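Local coordinates for protein peptidase, C14 family (Geobacter sulfurreducens PCA, PDB 3BIJ) that is probably a cysteine-type endopeptidase of the caspase-like C14 family, its substrates unknown, at residues V140-Y145 / N211-D216; G207-Q212 / T256-T261; D133-G138 / Y164-Q169; L7-N12 / E101-F106. One frame throughout, in Å; residues are numbered along the deposited sequence.

Contact 1: V140-Y145 / N211-D216; sequences VVKMAY and NQLSQD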
loop_
_atom_site.group_PDB
_atom_site.type_symbol
_atom_site.label_atom_id
_atom_site.label_comp_id
_atom_site.label_asym_id
_atom_site.label_seq_id
_atom_site.Cartn_x
_atom_site.Cartn_y
_atom_site.Cartn_z
ATOM N N VAL A 140 9.969 -6.962 -20.571
ATOM C CA VAL A 140 10.326 -6.588 -19.207
ATOM C C VAL A 140 9.453 -5.443 -18.687
ATOM O O VAL A 140 9.217 -5.336 -17.489
ATOM C CB VAL A 140 11.827 -6.192 -19.112
ATOM C CG1 VAL A 140 12.158 -5.109 -20.124
ATOM C CG2 VAL A 140 12.159 -5.738 -17.699
ATOM N N VAL A 141 8.954 -4.599 -19.586
ATOM C CA VAL A 141 8.114 -3.487 -19.161
ATOM C C VAL A 141 6.820 -3.981 -18.491
ATOM O O VAL A 141 6.334 -3.379 -17.528
ATOM C CB VAL A 141 7.755 -2.581 -20.343
ATOM C CG1 VAL A 141 9.008 -2.254 -21.133
ATOM C CG2 VAL A 141 6.733 -3.258 -21.227
ATOM N N LYS A 142 6.266 -5.079 -19.002
ATOM C CA LYS A 142 5.047 -5.635 -18.436
ATOM C C LYS A 142 5.401 -6.185 -17.075
ATOM O O LYS A 142 4.671 -6.002 -16.100
ATOM C CB LYS A 142 4.491 -6.772 -19.307
ATOM C CG LYS A 142 3.162 -7.322 -18.795
ATOM C CD LYS A 142 2.671 -8.532 -19.572
ATOM C CE LYS A 142 2.326 -8.194 -21.004
ATOM N NZ LYS A 142 1.702 -9.347 -21.727
HETATM N N MSE A 143 6.532 -6.873 -17.020
HETATM C CA MSE A 143 7.011 -7.453 -15.773
HETATM C C MSE A 143 7.233 -6.335 -14.763
HETATM O O MSE A 143 6.946 -6.490 -13.580
HETATM C CB MSE A 143 8.316 -8.209 -16.029
HETATM C CG MSE A 143 8.268 -9.679 -15.627
HETATM SE SE MSE A 143 6.785 -10.659 -16.406
HETATM C CE MSE A 143 5.485 -10.495 -14.943
ATOM N N ALA A 144 7.731 -5.204 -15.258
ATOM C CA ALA A 144 7.996 -4.033 -14.435
ATOM C C ALA A 144 6.724 -3.524 -13.764
ATOM O O ALA A 144 6.674 -3.372 -12.545
ATOM C CB ALA A 144 8.605 -2.938 -15.295
ATOM N N TYR A 145 5.699 -3.251 -14.568
ATOM C CA TYR A 145 4.433 -2.761 -14.048
ATOM C C TYR A 145 3.781 -3.743 -13.087
ATOM O O TYR A 145 3.195 -3.330 -12.097
ATOM C CB TYR A 145 3.471 -2.471 -15.193
ATOM C CG TYR A 145 3.748 -1.191 -15.945
ATOM C CD1 TYR A 145 4.110 -1.219 -17.291
ATOM C CD2 TYR A 145 3.585 0.052 -15.329
ATOM C CE1 TYR A 145 4.294 -0.045 -18.007
ATOM C CE2 TYR A 145 3.766 1.237 -16.035
ATOM C CZ TYR A 145 4.116 1.181 -17.374
ATOM O OH TYR A 145 4.243 2.342 -18.100
ATOM N N ASN A 211 -0.517 -5.856 -23.199
ATOM C CA ASN A 211 0.276 -5.271 -22.135
ATOM C C ASN A 211 -0.282 -5.676 -20.779
ATOM O O ASN A 211 0.097 -5.118 -19.753
ATOM C CB ASN A 211 0.291 -3.743 -22.230
ATOM C CG ASN A 211 -1.077 -3.127 -22.012
ATOM O OD1 ASN A 211 -1.183 -1.959 -21.639
ATOM N ND2 ASN A 211 -2.133 -3.903 -22.257
ATOM N N GLN A 212 -1.198 -6.639 -20.766
ATOM C CA GLN A 212 -1.773 -7.076 -19.496
ATOM C C GLN A 212 -1.546 -8.563 -19.275
ATOM O O GLN A 212 -0.942 -9.235 -20.105
ATOM C CB GLN A 212 -3.273 -6.772 -19.451
ATOM C CG GLN A 212 -3.611 -5.300 -19.577
ATOM C CD GLN A 212 -5.093 -5.078 -19.659
ATOM O OE1 GLN A 212 -5.785 -5.786 -20.389
ATOM N NE2 GLN A 212 -5.599 -4.095 -18.913
ATOM N N LEU A 213 -2.016 -9.059 -18.136
ATOM C CA LEU A 213 -1.895 -10.470 -17.800
ATOM C C LEU A 213 -3.278 -10.958 -17.442
ATOM O O LEU A 213 -4.103 -10.178 -16.960
ATOM C CB LEU A 213 -0.972 -10.677 -16.604
ATOM C CG LEU A 213 0.530 -10.514 -16.814
ATOM C CD1 LEU A 213 1.214 -10.880 -15.524
ATOM C CD2 LEU A 213 1.025 -11.412 -17.954
ATOM N N SER A 214 -3.531 -12.244 -17.681
ATOM C CA SER A 214 -4.832 -12.846 -17.381
ATOM C C SER A 214 -4.792 -13.588 -16.063
ATOM O O SER A 214 -3.948 -14.453 -15.850
ATOM C CB SER A 214 -5.256 -13.805 -18.495
ATOM O OG SER A 214 -5.655 -13.087 -19.640
ATOM N N GLN A 215 -5.730 -13.262 -15.188
ATOM C CA GLN A 215 -5.769 -13.876 -13.878
ATOM C C GLN A 215 -6.444 -15.245 -13.832
ATOM O O GLN A 215 -7.484 -15.462 -14.448
ATOM C CB GLN A 215 -6.445 -12.918 -12.912
ATOM C CG GLN A 215 -6.155 -13.222 -11.483
ATOM C CD GLN A 215 -6.550 -12.086 -10.568
ATOM O OE1 GLN A 215 -6.031 -10.966 -10.685
ATOM N NE2 GLN A 215 -7.474 -12.364 -9.640
ATOM N N ASP A 216 -5.828 -16.173 -13.113
ATOM C CA ASP A 216 -6.369 -17.512 -12.958
ATOM C C ASP A 216 -7.115 -17.563 -11.630
ATOM O O ASP A 216 -6.493 -17.576 -10.569
ATOM C CB ASP A 216 -5.244 -18.539 -12.930
ATOM C CG ASP A 216 -5.743 -19.939 -12.607
ATOM O OD1 ASP A 216 -5.156 -20.611 -11.730
ATOM O OD2 ASP A 216 -6.724 -20.380 -13.236
#
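Lys-142, on the helix 140-145, lies against the backbone of Asn-211 and Gln-212 and the side chain of Leu-213, and carries most of this contact. Its CB leaves the helix toward the loop, and CG follows anti to the backbone N (chi1 -176°), 3.9 Å from Asn-211 O. CD is the apolar step: it sits 3.7 Å from Leu-213 CD2, the two side chains crossing obliquely. The chain then bends at chi3 (-66°), and CE settles 3.6 Å from Asn-211 C, against the peptide linking that residue to Gln-212. At the tip, NZ donates to Gln-212 O over 3.1 Å, from a position tilted 29° out of the carbonyl plane. The same nitrogen also bonds to the carbonyls of His-136 and Asp-210, so its grip is shared among three main-chain oxygens from two loops. Beside this, selenomethionine Met-143 turns its end back, and its CE reaches Leu-213 CD1 at 4.3 Å, a looser apolar touch; Leu-213 is also covered by Tyr-164. The Gln-212 side chain turns away from the helix. Three carbonyl oxygens gathered round a buried amine are consistent with a protonated lysine, which would join the helix to the loop following strand 201-206 by charge-to-dipole attraction, the aliphatic part packing on leucine.

Contact 2: G207-Q212 / T256-T261; sequences GCQDNQ and TPNFFT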
loop_
_atom_site.group_PDB
_atom_site.type_symbol
_atom_site.label_atom_id
_atom_site.label_comp_id
_atom_site.label_asym_id
_atom_site.label_seq_id
_atom_site.Cartn_x
_atom_site.Cartn_y
_atom_site.Cartn_z
ATOM N N GLY A 207 -8.574 -13.026 -23.134
ATOM C CA GLY A 207 -8.810 -12.578 -21.773
ATOM C C GLY A 207 -8.207 -11.241 -21.383
ATOM O O GLY A 207 -8.640 -10.606 -20.417
ATOM N N CYS A 208 -7.198 -10.793 -22.115
ATOM C CA CYS A 208 -6.576 -9.519 -21.776
ATOM C C CYS A 208 -5.846 -8.875 -22.955
ATOM O O CYS A 208 -5.765 -9.452 -24.039
ATOM C CB CYS A 208 -5.597 -9.727 -20.614
ATOM S SG CYS A 208 -4.142 -10.732 -21.036
ATOM N N GLN A 209 -5.318 -7.672 -22.722
ATOM C CA GLN A 209 -4.574 -6.922 -23.732
ATOM C C GLN A 209 -3.121 -7.405 -23.729
ATOM O O GLN A 209 -2.672 -8.047 -22.770
ATOM C CB GLN A 209 -4.594 -5.419 -23.429
ATOM C CG GLN A 209 -5.976 -4.809 -23.283
ATOM C CD GLN A 209 -6.784 -4.855 -24.552
ATOM O OE1 GLN A 209 -8.000 -4.973 -24.506
ATOM N NE2 GLN A 209 -6.118 -4.739 -25.697
ATOM N N ASP A 210 -2.393 -7.080 -24.798
ATOM C CA ASP A 210 -0.994 -7.472 -24.953
ATOM C C ASP A 210 -0.073 -6.915 -23.863
ATOM O O ASP A 210 1.031 -7.424 -23.638
ATOM C CB ASP A 210 -0.479 -7.034 -26.326
ATOM C CG ASP A 210 -1.184 -7.736 -27.454
ATOM O OD1 ASP A 210 -0.944 -7.378 -28.633
ATOM O OD2 ASP A 210 -1.981 -8.655 -27.160
ATOM N N ASN A 211 -0.517 -5.856 -23.199
ATOM C CA ASN A 211 0.276 -5.271 -22.135
ATOM C C ASN A 211 -0.282 -5.676 -20.779
ATOM O O ASN A 211 0.097 -5.118 -19.753
ATOM C CB ASN A 211 0.291 -3.743 -22.230
ATOM C CG ASN A 211 -1.077 -3.127 -22.012
ATOM O OD1 ASN A 211 -1.183 -1.959 -21.639
ATOM N ND2 ASN A 211 -2.133 -3.903 -22.257
ATOM N N GLN A 212 -1.198 -6.639 -20.766
ATOM C CA GLN A 212 -1.773 -7.076 -19.496
ATOM C C GLN A 212 -1.546 -8.563 -19.275
ATOM O O GLN A 212 -0.942 -9.235 -20.105
ATOM C CB GLN A 212 -3.273 -6.772 -19.451
ATOM C CG GLN A 212 -3.611 -5.300 -19.577
ATOM C CD GLN A 212 -5.093 -5.078 -19.659
ATOM O OE1 GLN A 212 -5.785 -5.786 -20.389
ATOM N NE2 GLN A 212 -5.599 -4.095 -18.913
ATOM N N THR A 256 -8.355 -6.395 -19.364
ATOM C CA THR A 256 -9.440 -6.095 -20.292
ATOM C C THR A 256 -9.416 -7.062 -21.459
ATOM O O THR A 256 -8.456 -7.080 -22.226
ATOM C CB THR A 256 -9.323 -4.663 -20.881
ATOM O OG1 THR A 256 -9.147 -3.715 -19.823
ATOM C CG2 THR A 256 -10.582 -4.307 -21.667
ATOM N N PRO A 257 -10.462 -7.897 -21.598
ATOM C CA PRO A 257 -10.467 -8.834 -22.724
ATOM C C PRO A 257 -10.530 -8.050 -24.027
ATOM O O PRO A 257 -11.111 -6.962 -24.083
ATOM C CB PRO A 257 -11.702 -9.705 -22.456
ATOM C CG PRO A 257 -12.556 -8.863 -21.553
ATOM C CD PRO A 257 -11.550 -8.206 -20.652
ATOM N N ASN A 258 -9.905 -8.599 -25.063
ATOM C CA ASN A 258 -9.851 -7.948 -26.361
ATOM C C ASN A 258 -10.771 -8.562 -27.414
ATOM O O ASN A 258 -11.036 -9.768 -27.421
ATOM C CB ASN A 258 -8.421 -7.980 -26.875
ATOM C CG ASN A 258 -8.149 -6.908 -27.894
ATOM O OD1 ASN A 258 -7.421 -7.135 -28.854
ATOM N ND2 ASN A 258 -8.727 -5.724 -27.690
ATOM N N PHE A 259 -11.231 -7.707 -28.319
ATOM C CA PHE A 259 -12.117 -8.095 -29.403
ATOM C C PHE A 259 -11.373 -7.853 -30.728
ATOM O O PHE A 259 -11.348 -6.738 -31.247
ATOM C CB PHE A 259 -13.396 -7.251 -29.309
ATOM C CG PHE A 259 -14.507 -7.704 -30.214
ATOM C CD1 PHE A 259 -14.540 -7.322 -31.549
ATOM C CD2 PHE A 259 -15.528 -8.511 -29.727
ATOM C CE1 PHE A 259 -15.571 -7.735 -32.381
ATOM C CE2 PHE A 259 -16.556 -8.925 -30.552
ATOM C CZ PHE A 259 -16.576 -8.535 -31.879
ATOM N N PHE A 260 -10.776 -8.915 -31.264
ATOM C CA PHE A 260 -9.998 -8.856 -32.500
ATOM C C PHE A 260 -10.635 -9.649 -33.649
ATOM O O PHE A 260 -11.014 -10.809 -33.472
ATOM C CB PHE A 260 -8.606 -9.412 -32.220
ATOM C CG PHE A 260 -7.635 -9.205 -33.334
ATOM C CD1 PHE A 260 -7.202 -7.923 -33.657
ATOM C CD2 PHE A 260 -7.141 -10.288 -34.055
ATOM C CE1 PHE A 260 -6.283 -7.710 -34.686
ATOM C CE2 PHE A 260 -6.218 -10.094 -35.092
ATOM C CZ PHE A 260 -5.787 -8.798 -35.408
ATOM N N THR A 261 -10.742 -9.026 -34.824
ATOM C CA THR A 261 -11.310 -9.684 -36.000
ATOM C C THR A 261 -10.247 -9.800 -37.086
ATOM O O THR A 261 -9.468 -8.881 -37.290
ATOM C CB THR A 261 -12.490 -8.900 -36.602
ATOM O OG1 THR A 261 -12.040 -7.612 -37.030
ATOM C CG2 THR A 261 -13.609 -8.738 -35.587
#
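Gln-212 and Gln-209, the last and first residues of a type I beta turn, meet the other segment in different orientations: Gln-212 reaches Thr-256, while the end of Gln-209 comes up to Thr-256 and Asn-258. Gln-212 is extended beyond CG and meets Thr-256 at a slant, and its OE1 takes two backbone donors. Gln-209 N lies in the carbonyl plane, on a lone pair of OE1, at 3.0 Å. Thr-256 N approaches tilted out of that plane, 2.8 Å from Gln-212 OE1, with an N-H...O angle of 161°. Gln-209 instead bends at chi2 (-65°), which swings CD round; its CG is 3.5 Å from Thr-256 O. It meets Asn-258 at about a right angle, the two amide planes turned 76° apart, so they do not stack. The backbones are also close: Cys-208 CA makes a CA-H...O contact of 3.1 Å with Thr-256 O, and Pro-257 CA makes a second with Gly-207 O at 3.4 Å. Asn-258 begins strand 258-263, antiparallel to strand 201-206, from which the turn emerges. A second subunit lies alongside: its Pro-253 O receives Gln-212 NE2, its Asn-211 side chain lies next to Thr-256 OG1, and its own Gln-209 and Gln-212 pack on their counterparts. One carboxamide thus satisfies two buried N-H groups of its own chain and still donates across the subunit interface, coupling the turn, the run leading into strand 258-263 and the partner.

Contact 3: D133-G138 / Y164-Q169; sequences DSCHSG and YRAMPQ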
loop_
_atom_site.group_PDB
_atom_site.type_symbol
_atom_site.label_atom_id
_atom_site.label_comp_id
_atom_site.label_asym_id
_atom_site.label_seq_id
_atom_site.Cartn_x
_atom_site.Cartn_y
_atom_site.Cartn_z
ATOM N N ASP A 133 -8.513 -17.487 -22.800
ATOM C CA ASP A 133 -8.412 -16.927 -21.450
ATOM C C ASP A 133 -6.999 -17.214 -20.992
ATOM O O ASP A 133 -6.763 -18.045 -20.112
ATOM C CB ASP A 133 -9.410 -17.584 -20.490
ATOM C CG ASP A 133 -9.499 -16.859 -19.156
ATOM O OD1 ASP A 133 -8.627 -16.003 -18.891
ATOM O OD2 ASP A 133 -10.435 -17.149 -18.372
ATOM N N SER A 134 -6.060 -16.520 -21.618
ATOM C CA SER A 134 -4.646 -16.696 -21.333
ATOM C C SER A 134 -3.930 -15.359 -21.554
ATOM O O SER A 134 -4.558 -14.365 -21.917
ATOM C CB SER A 134 -4.086 -17.767 -22.274
ATOM O OG SER A 134 -2.742 -18.063 -21.988
ATOM N N CYS A 135 -2.616 -15.347 -21.342
ATOM C CA CYS A 135 -1.817 -14.139 -21.510
ATOM C C CYS A 135 -0.367 -14.504 -21.799
ATOM O O CYS A 135 -0.024 -15.683 -21.886
ATOM C CB CYS A 135 -1.882 -13.302 -20.241
ATOM S SG CYS A 135 -1.165 -14.142 -18.830
ATOM N N HIS A 136 0.483 -13.490 -21.940
ATOM C CA HIS A 136 1.901 -13.710 -22.225
ATOM C C HIS A 136 2.771 -12.833 -21.345
ATOM O O HIS A 136 2.362 -11.741 -20.968
ATOM C CB HIS A 136 2.184 -13.414 -23.696
ATOM C CG HIS A 136 1.509 -14.367 -24.630
ATOM N ND1 HIS A 136 1.934 -15.667 -24.801
ATOM C CD2 HIS A 136 0.401 -14.229 -25.399
ATOM C CE1 HIS A 136 1.118 -16.290 -25.633
ATOM N NE2 HIS A 136 0.178 -15.441 -26.010
ATOM N N SER A 137 3.965 -13.309 -21.004
ATOM C CA SER A 137 4.874 -12.525 -20.173
ATOM C C SER A 137 5.170 -11.193 -20.836
ATOM O O SER A 137 5.417 -10.202 -20.159
ATOM C CB SER A 137 6.194 -13.263 -19.968
ATOM O OG SER A 137 6.011 -14.428 -19.200
ATOM N N GLY A 138 5.146 -11.172 -22.163
ATOM C CA GLY A 138 5.447 -9.945 -22.874
ATOM C C GLY A 138 6.897 -9.553 -22.640
ATOM O O GLY A 138 7.783 -10.412 -22.524
ATOM N N TYR A 164 -1.351 -15.870 -12.531
ATOM C CA TYR A 164 -1.594 -15.389 -13.873
ATOM C C TYR A 164 -1.258 -16.519 -14.844
ATOM O O TYR A 164 -0.333 -17.293 -14.617
ATOM C CB TYR A 164 -0.729 -14.160 -14.127
ATOM C CG TYR A 164 -1.150 -12.941 -13.333
ATOM C CD1 TYR A 164 -2.306 -12.232 -13.674
ATOM C CD2 TYR A 164 -0.373 -12.462 -12.280
ATOM C CE1 TYR A 164 -2.670 -11.068 -12.997
ATOM C CE2 TYR A 164 -0.727 -11.295 -11.591
ATOM C CZ TYR A 164 -1.871 -10.607 -11.960
ATOM O OH TYR A 164 -2.214 -9.434 -11.340
ATOM N N ARG A 165 -2.018 -16.607 -15.927
ATOM C CA ARG A 165 -1.836 -17.659 -16.906
ATOM C C ARG A 165 -0.734 -17.397 -17.920
ATOM O O ARG A 165 -0.919 -17.554 -19.126
ATOM C CB ARG A 165 -3.173 -17.920 -17.590
ATOM C CG ARG A 165 -4.227 -18.431 -16.615
ATOM C CD ARG A 165 -5.564 -18.723 -17.286
ATOM N NE ARG A 165 -6.495 -19.382 -16.381
ATOM C CZ ARG A 165 -7.740 -19.715 -16.695
ATOM N NH1 ARG A 165 -8.503 -20.320 -15.789
ATOM N NH2 ARG A 165 -8.216 -19.440 -17.910
ATOM N N ALA A 166 0.427 -17.002 -17.414
ATOM C CA ALA A 166 1.572 -16.739 -18.273
ATOM C C ALA A 166 2.772 -17.492 -17.724
ATOM O O ALA A 166 3.037 -17.476 -16.519
ATOM C CB ALA A 166 1.870 -15.251 -18.315
HETATM N N MSE A 167 3.502 -18.150 -18.614
HETATM C CA MSE A 167 4.674 -18.888 -18.200
HETATM C C MSE A 167 5.756 -17.873 -17.830
HETATM O O MSE A 167 5.972 -16.890 -18.552
HETATM C CB MSE A 167 5.138 -19.805 -19.335
HETATM C CG MSE A 167 6.439 -20.533 -19.074
HETATM SE SE MSE A 167 6.859 -21.811 -20.497
HETATM C CE MSE A 167 7.043 -20.565 -21.997
ATOM N N PRO A 168 6.420 -18.065 -16.675
ATOM C CA PRO A 168 7.469 -17.120 -16.280
ATOM C C PRO A 168 8.630 -17.119 -17.269
ATOM O O PRO A 168 9.031 -18.167 -17.769
ATOM C CB PRO A 168 7.856 -17.594 -14.883
ATOM C CG PRO A 168 7.472 -19.034 -14.883
ATOM C CD PRO A 168 6.171 -19.047 -15.607
ATOM N N GLN A 169 9.163 -15.937 -17.549
ATOM C CA GLN A 169 10.249 -15.801 -18.506
ATOM C C GLN A 169 11.412 -16.742 -18.266
ATOM O O GLN A 169 12.004 -17.259 -19.211
ATOM C CB GLN A 169 10.748 -14.364 -18.529
ATOM C CG GLN A 169 9.719 -13.387 -19.045
ATOM C CD GLN A 169 10.276 -11.990 -19.188
ATOM O OE1 GLN A 169 9.569 -11.075 -19.609
ATOM N NE2 GLN A 169 11.552 -11.814 -18.838
HETATM O O HOH W 1 4.721 -15.999 -21.646
#
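Arg-165 NH2 donates to Asp-133 O over 3.0 Å, nearly straight at 170°, with the oxygen in the guanidinium plane and the nitrogen on a carbonyl lone pair. The same NH2 forms a salt bridge with Asp-133 OD2 at 3.2 Å; the carboxylate and guanidinium planes stand 48° apart. Next along, Cys-135 SG lies between its own backbone N and carbonyl carbon (chi1 63°) and presses tightly on Ala-166 CB at 3.3 Å. At the far end Ser-137 CB packs on Gln-169 CG at 3.6 Å, while a water takes a hydrogen bond from Ser-137 N at 2.9 Å and gives a weak one to Met-167 O. The segment 133-138 leaves the C-terminal end of the sheet strand 127-133, the place where caspase-fold peptidases carry their cysteine nucleophile; Cys-135 probably has that role here. Segment 164-169, running in nearly the same direction, turns at Arg-165, the centre of an inverse gamma turn, and leads to Pro-168, the N-cap of helix 169-178. Outside the two segments, Asp-32 and Asp-216 form salt bridges to NH2 and NH1 of Arg-165, respectively, and Thr-224 OG1 bonds to Asp-133 OD2. Ser-134 OG is held by Gly-83 O. Backbone bonds tie Arg-165 to both Gly-85 and Ser-214, and Met-167 to Gly-85.

Contact 4: L7-N12 / E101-F106; sequences LALGLN and ETWCLF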
loop_
_atom_site.group_PDB
_atom_site.type_symbol
_atom_site.label_atom_id
_atom_site.label_comp_id
_atom_site.label_asym_id
_atom_site.label_seq_id
_atom_site.Cartn_x
_atom_site.Cartn_y
_atom_site.Cartn_z
ATOM N N LEU A 7 -14.031 -26.909 -29.829
ATOM C CA LEU A 7 -12.865 -27.538 -29.211
ATOM C C LEU A 7 -12.530 -26.760 -27.930
ATOM O O LEU A 7 -12.016 -25.644 -27.993
ATOM C CB LEU A 7 -11.656 -27.479 -30.149
ATOM C CG LEU A 7 -10.669 -28.649 -30.146
ATOM C CD1 LEU A 7 -9.338 -28.175 -30.727
ATOM C CD2 LEU A 7 -10.468 -29.192 -28.758
ATOM N N ALA A 8 -12.827 -27.345 -26.775
ATOM C CA ALA A 8 -12.559 -26.698 -25.501
ATOM C C ALA A 8 -11.266 -27.273 -24.947
ATOM O O ALA A 8 -11.162 -28.479 -24.719
ATOM C CB ALA A 8 -13.716 -26.947 -24.524
ATOM N N LEU A 9 -10.280 -26.406 -24.745
ATOM C CA LEU A 9 -8.989 -26.816 -24.226
ATOM C C LEU A 9 -8.779 -26.225 -22.852
ATOM O O LEU A 9 -9.035 -25.042 -22.629
ATOM C CB LEU A 9 -7.870 -26.331 -25.139
ATOM C CG LEU A 9 -7.923 -26.745 -26.615
ATOM C CD1 LEU A 9 -6.763 -26.101 -27.366
ATOM C CD2 LEU A 9 -7.852 -28.259 -26.727
ATOM N N GLY A 10 -8.301 -27.051 -21.931
ATOM C CA GLY A 10 -8.043 -26.595 -20.579
ATOM C C GLY A 10 -6.842 -27.333 -20.012
ATOM O O GLY A 10 -6.825 -28.566 -19.966
ATOM N N LEU A 11 -5.825 -26.587 -19.591
ATOM C CA LEU A 11 -4.632 -27.210 -19.034
ATOM C C LEU A 11 -4.230 -26.585 -17.724
ATOM O O LEU A 11 -3.656 -25.501 -17.706
ATOM C CB LEU A 11 -3.458 -27.082 -19.997
ATOM C CG LEU A 11 -3.686 -27.637 -21.394
ATOM C CD1 LEU A 11 -4.166 -26.533 -22.312
ATOM C CD2 LEU A 11 -2.388 -28.229 -21.900
ATOM N N ASN A 12 -4.524 -27.241 -16.612
ATOM C CA ASN A 12 -4.099 -26.643 -15.363
ATOM C C ASN A 12 -2.836 -27.337 -14.854
ATOM O O ASN A 12 -2.577 -27.412 -13.654
ATOM C CB ASN A 12 -5.223 -26.654 -14.333
ATOM C CG ASN A 12 -5.960 -27.932 -14.316
ATOM O OD1 ASN A 12 -5.360 -28.997 -14.447
ATOM N ND2 ASN A 12 -7.273 -27.857 -14.148
ATOM N N GLU A 101 5.070 -15.598 -29.367
ATOM C CA GLU A 101 4.061 -16.008 -28.402
ATOM C C GLU A 101 3.603 -17.424 -28.702
ATOM O O GLU A 101 3.591 -17.849 -29.852
ATOM C CB GLU A 101 2.891 -15.039 -28.443
ATOM C CG GLU A 101 3.295 -13.641 -28.011
ATOM C CD GLU A 101 2.156 -12.658 -28.077
ATOM O OE1 GLU A 101 2.320 -11.517 -27.567
ATOM O OE2 GLU A 101 1.095 -13.026 -28.644
ATOM N N THR A 102 3.238 -18.158 -27.659
ATOM C CA THR A 102 2.817 -19.540 -27.825
ATOM C C THR A 102 1.771 -19.928 -26.794
ATOM O O THR A 102 1.456 -19.165 -25.877
ATOM C CB THR A 102 3.993 -20.512 -27.620
ATOM O OG1 THR A 102 4.322 -20.567 -26.223
ATOM C CG2 THR A 102 5.212 -20.064 -28.422
ATOM N N TRP A 103 1.223 -21.124 -26.971
ATOM C CA TRP A 103 0.268 -21.672 -26.029
ATOM C C TRP A 103 1.052 -22.799 -25.374
ATOM O O TRP A 103 1.707 -23.593 -26.060
ATOM C CB TRP A 103 -0.973 -22.238 -26.731
ATOM C CG TRP A 103 -2.065 -21.224 -26.953
ATOM C CD1 TRP A 103 -2.057 -19.912 -26.574
ATOM C CD2 TRP A 103 -3.322 -21.448 -27.599
ATOM N NE1 TRP A 103 -3.226 -19.306 -26.942
ATOM C CE2 TRP A 103 -4.023 -20.223 -27.576
ATOM C CE3 TRP A 103 -3.923 -22.565 -28.195
ATOM C CZ2 TRP A 103 -5.297 -20.080 -28.129
ATOM C CZ3 TRP A 103 -5.188 -22.422 -28.743
ATOM C CH2 TRP A 103 -5.861 -21.182 -28.704
ATOM N N CYS A 104 1.020 -22.864 -24.049
ATOM C CA CYS A 104 1.760 -23.918 -23.382
ATOM C C CYS A 104 0.918 -25.162 -23.254
ATOM O O CYS A 104 0.152 -25.338 -22.301
ATOM C CB CYS A 104 2.240 -23.452 -22.018
ATOM S SG CYS A 104 3.424 -22.147 -22.153
ATOM N N LEU A 105 1.049 -26.025 -24.244
ATOM C CA LEU A 105 0.297 -27.260 -24.224
ATOM C C LEU A 105 1.077 -28.252 -23.365
ATOM O O LEU A 105 2.245 -28.032 -23.044
ATOM C CB LEU A 105 0.059 -27.762 -25.661
ATOM C CG LEU A 105 -0.825 -26.827 -26.525
ATOM C CD1 LEU A 105 -1.075 -27.450 -27.860
ATOM C CD2 LEU A 105 -2.159 -26.551 -25.829
ATOM N N PHE A 106 0.425 -29.331 -22.967
ATOM C CA PHE A 106 1.058 -30.314 -22.098
ATOM C C PHE A 106 2.313 -30.880 -22.725
ATOM O O PHE A 106 3.367 -30.972 -22.092
ATOM C CB PHE A 106 0.055 -31.429 -21.794
ATOM C CG PHE A 106 0.480 -32.348 -20.687
ATOM C CD1 PHE A 106 1.318 -33.430 -20.949
ATOM C CD2 PHE A 106 0.047 -32.128 -19.379
ATOM C CE1 PHE A 106 1.717 -34.273 -19.934
ATOM C CE2 PHE A 106 0.442 -32.970 -18.351
ATOM C CZ PHE A 106 1.279 -34.045 -18.627
#
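Strands 4-10 and 99-104 of the central mixed sheet and the loops that follow them meet through Leu-9, Leu-11, Trp-103, Leu-105 and Phe-106, although no hydrogen bond joins the two segments: each strand pairs with 76-89, the first parallel and the second antiparallel. Leu-11 does most of the touching. Its CG lies anti to the carbonyl carbon (chi1 -56°), and from there the two methyls divide the work. CD2 sits over the backbone where the strand gives way to loop, 3.2 Å from Phe-106 N and 3.7 Å from Leu-105 CA, and reaches Phe-106 CB at 4.0 Å. CD1 meets Leu-105 CD2, also at 4.0 Å, the two leucines lying askew to each other. Two residues earlier, Leu-9 CD1 approaches Trp-103 CZ3 obliquely at 4.2 Å. The layer continues beyond the pair: Trp-103 stacks on the ring of Tyr-81, which also touches Leu-9 and Leu-11, and Val-60 of helix 57-70 covers Leu-9 and Leu-105. The Leu-105 carbonyl bonds to Tyr-19 OH. The contact is therefore purely apolar between its side chains, set between sheet and helix as in the three-layer alpha/beta/alpha sandwich of the caspase fold.

Along the chain contact 4 closes first, contact 3 follows, and contact 2 comes last; contact 1 alternates with contact 3 and shares Asn-211 and Gln-212 with contact 2. Contacts 1 and 3 have centres about 8 Å apart and touch, through Lys-142 to His-136 and Ser-214 to Ser-134, while contact 2, about 12 Å from contact 1 by centres, touches both. The centre of contact 4 lies about 12 Å from that of contact 3 and the two meet where His-136 touches Thr-102, but contact 4 stays clear of contacts 1 and 2. Contacts 2 and 4 reach the same sheet. The loops around Cys-135, the probable nucleophile, are thus bound together in one caspase-type domain, with contacts 1 and 2 also facing a second subunit.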